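Local atomic coordinates of heavy-metal chelation domain-containing protein (PDB entry 3NPG), a protein that is of unknown function but probably takes part in heavy-metal chelation and carries a Rossmann-like domain in its C-terminal half. Residues G200-E205 with T213-M218. Numbering follows the deposited sequence.
Sequences GQLLPE and THLASM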
loop_
_atom_site.group_PDB
_atom_site.type_symbol
_atom_site.label_atom_id
_atom_site.label_comp_id
_atom_site.label_asym_id
_atom_site.label_seq_id
_atom_site.Cartn_x
_atom_site.Cartn_y
_atom_site.Cartn_z
ATOM N N GLY A 200 -16.498 -8.834 -16.454
ATOM C CA GLY A 200 -17.887 -9.283 -16.491
ATOM C C GLY A 200 -18.303 -9.854 -17.835
ATOM O O GLY A 200 -19.487 -9.830 -18.180
ATOM N N GLN A 201 -17.330 -10.414 -18.593
ATOM C CA GLN A 201 -17.565 -11.016 -19.915
ATOM C C GLN A 201 -18.260 -12.373 -19.812
ATOM O O GLN A 201 -18.566 -12.981 -20.839
ATOM C CB GLN A 201 -16.237 -11.173 -20.675
ATOM C CG GLN A 201 -15.756 -9.906 -21.365
ATOM C CD GLN A 201 -14.384 -10.087 -21.974
ATOM O OE1 GLN A 201 -13.548 -10.841 -21.474
ATOM N NE2 GLN A 201 -14.111 -9.366 -23.050
ATOM N N LEU A 202 -18.498 -12.861 -18.572
ATOM C CA LEU A 202 -19.118 -14.174 -18.332
ATOM C C LEU A 202 -20.572 -14.257 -18.867
ATOM O O LEU A 202 -21.222 -13.222 -19.053
ATOM C CB LEU A 202 -19.048 -14.555 -16.822
ATOM C CG LEU A 202 -20.064 -13.874 -15.870
ATOM C CD1 LEU A 202 -20.199 -14.650 -14.580
ATOM C CD2 LEU A 202 -19.672 -12.460 -15.568
ATOM N N LEU A 203 -21.059 -15.488 -19.151
ATOM C CA LEU A 203 -22.431 -15.688 -19.639
ATOM C C LEU A 203 -23.454 -15.326 -18.558
ATOM O O LEU A 203 -23.254 -15.665 -17.390
ATOM C CB LEU A 203 -22.646 -17.149 -20.095
ATOM C CG LEU A 203 -21.992 -17.552 -21.416
ATOM C CD1 LEU A 203 -22.114 -19.022 -21.639
ATOM C CD2 LEU A 203 -22.604 -16.810 -22.580
ATOM N N PRO A 204 -24.583 -14.664 -18.927
ATOM C CA PRO A 204 -25.590 -14.313 -17.905
ATOM C C PRO A 204 -26.193 -15.537 -17.224
ATOM O O PRO A 204 -26.486 -15.490 -16.028
ATOM C CB PRO A 204 -26.646 -13.528 -18.698
ATOM C CG PRO A 204 -25.947 -13.080 -19.941
ATOM C CD PRO A 204 -24.967 -14.163 -20.260
ATOM N N GLU A 205 -26.324 -16.660 -17.975
ATOM C CA GLU A 205 -26.884 -17.918 -17.456
ATOM C C GLU A 205 -26.102 -18.455 -16.237
ATOM O O GLU A 205 -26.664 -19.194 -15.426
ATOM C CB GLU A 205 -26.958 -18.984 -18.568
ATOM C CG GLU A 205 -25.601 -19.405 -19.114
ATOM C CD GLU A 205 -25.666 -20.440 -20.212
ATOM O OE1 GLU A 205 -26.097 -20.091 -21.333
ATOM O OE2 GLU A 205 -25.258 -21.597 -19.961
ATOM N N THR A 213 -28.663 -8.494 -11.441
ATOM C CA THR A 213 -29.741 -8.190 -12.393
ATOM C C THR A 213 -29.215 -7.932 -13.803
ATOM O O THR A 213 -29.866 -8.306 -14.779
ATOM C CB THR A 213 -30.593 -7.030 -11.880
ATOM O OG1 THR A 213 -29.749 -5.890 -11.680
ATOM C CG2 THR A 213 -31.337 -7.380 -10.579
ATOM N N HIS A 214 -28.047 -7.276 -13.913
ATOM C CA HIS A 214 -27.457 -6.928 -15.205
ATOM C C HIS A 214 -25.965 -7.223 -15.241
ATOM O O HIS A 214 -25.315 -7.280 -14.194
ATOM C CB HIS A 214 -27.694 -5.433 -15.522
ATOM C CG HIS A 214 -29.136 -5.060 -15.657
ATOM N ND1 HIS A 214 -29.928 -4.832 -14.549
ATOM C CD2 HIS A 214 -29.866 -4.823 -16.771
ATOM C CE1 HIS A 214 -31.124 -4.518 -15.022
ATOM N NE2 HIS A 214 -31.130 -4.488 -16.351
ATOM N N LEU A 215 -25.415 -7.357 -16.454
ATOM C CA LEU A 215 -23.987 -7.496 -16.692
ATOM C C LEU A 215 -23.558 -6.437 -17.687
ATOM O O LEU A 215 -24.051 -6.421 -18.817
ATOM C CB LEU A 215 -23.649 -8.905 -17.234
ATOM C CG LEU A 215 -23.437 -10.000 -16.182
ATOM C CD1 LEU A 215 -23.393 -11.367 -16.828
ATOM C CD2 LEU A 215 -22.161 -9.752 -15.373
ATOM N N ALA A 216 -22.711 -5.493 -17.250
ATOM C CA ALA A 216 -22.196 -4.444 -18.128
ATOM C C ALA A 216 -20.743 -4.719 -18.474
ATOM O O ALA A 216 -19.860 -4.551 -17.632
ATOM C CB ALA A 216 -22.331 -3.090 -17.466
ATOM N N SER A 217 -20.500 -5.221 -19.684
ATOM C CA SER A 217 -19.160 -5.589 -20.110
ATOM C C SER A 217 -18.918 -5.185 -21.568
ATOM O O SER A 217 -19.637 -4.327 -22.097
ATOM C CB SER A 217 -18.944 -7.085 -19.929
ATOM O OG SER A 217 -17.569 -7.412 -20.012
HETATM N N MSE A 218 -17.886 -5.777 -22.213
HETATM C CA MSE A 218 -17.546 -5.472 -23.603
HETATM C C MSE A 218 -17.036 -6.706 -24.351
HETATM O O MSE A 218 -16.354 -7.552 -23.767
HETATM C CB MSE A 218 -16.517 -4.334 -23.676
HETATM C CG MSE A 218 -15.179 -4.672 -23.011
HETATM SE SE MSE A 218 -14.084 -3.115 -22.743
HETATM C CE MSE A 218 -15.211 -2.155 -21.406
#
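Gln201 reaches over strand 214-220 and makes the one hydrogen bond between loop segment 200-205 and strand segment 213-218. Gln201 NE2 donates to the backbone O of Met218 at 3.0 Å, nearly straight at 166°, with the acceptor in the amide plane. CD lies anti to CA (chi2 174°), and the extended chain passes Ser217 to bring NE2 to the next carbonyl. The other end of the amide is also used: OE1 accepts from the backbone N of Val47, in strand 43-49 of the three-stranded antiparallel sheet, so both sides of the group are gripped and its rotation is fixed.

Ser217 meets the loop without a hydrogen bond across the segments. Ser217 CB lies 3.3 Å from Gly200 O, and Ser217 OG, anti to the backbone N (chi1 -165°), sits beside Gln201 CG at 3.4 Å; that hydroxyl is bonded instead to Gly197 O.

The apolar part centres on Leu215, whose two methyls divide the work. Leu215 CD2 meets Leu202 CD2 at 3.7 Å, the two side chains crossing at about a right angle. Leu215 CD1 packs against the loop backbone, 3.6 Å from Leu202 O and 3.8 Å from Pro204 CA. Leu207 touches both leucines, while Ile195 and Ile247 of the flanking strands also pack on Leu215.

An alanine in place of Gln201 would probably leave Met218 O and Val47 N without their amide partner and open a gap beside Ser217 OG. The loop that follows strand 192-196 thus folds back over the next parallel strand of the Rossmann-like sheet, with leucine packing at one end and at the other a buried amide whose two polar atoms are both satisfied by backbone groups, one in this strand and one in the antiparallel sheet.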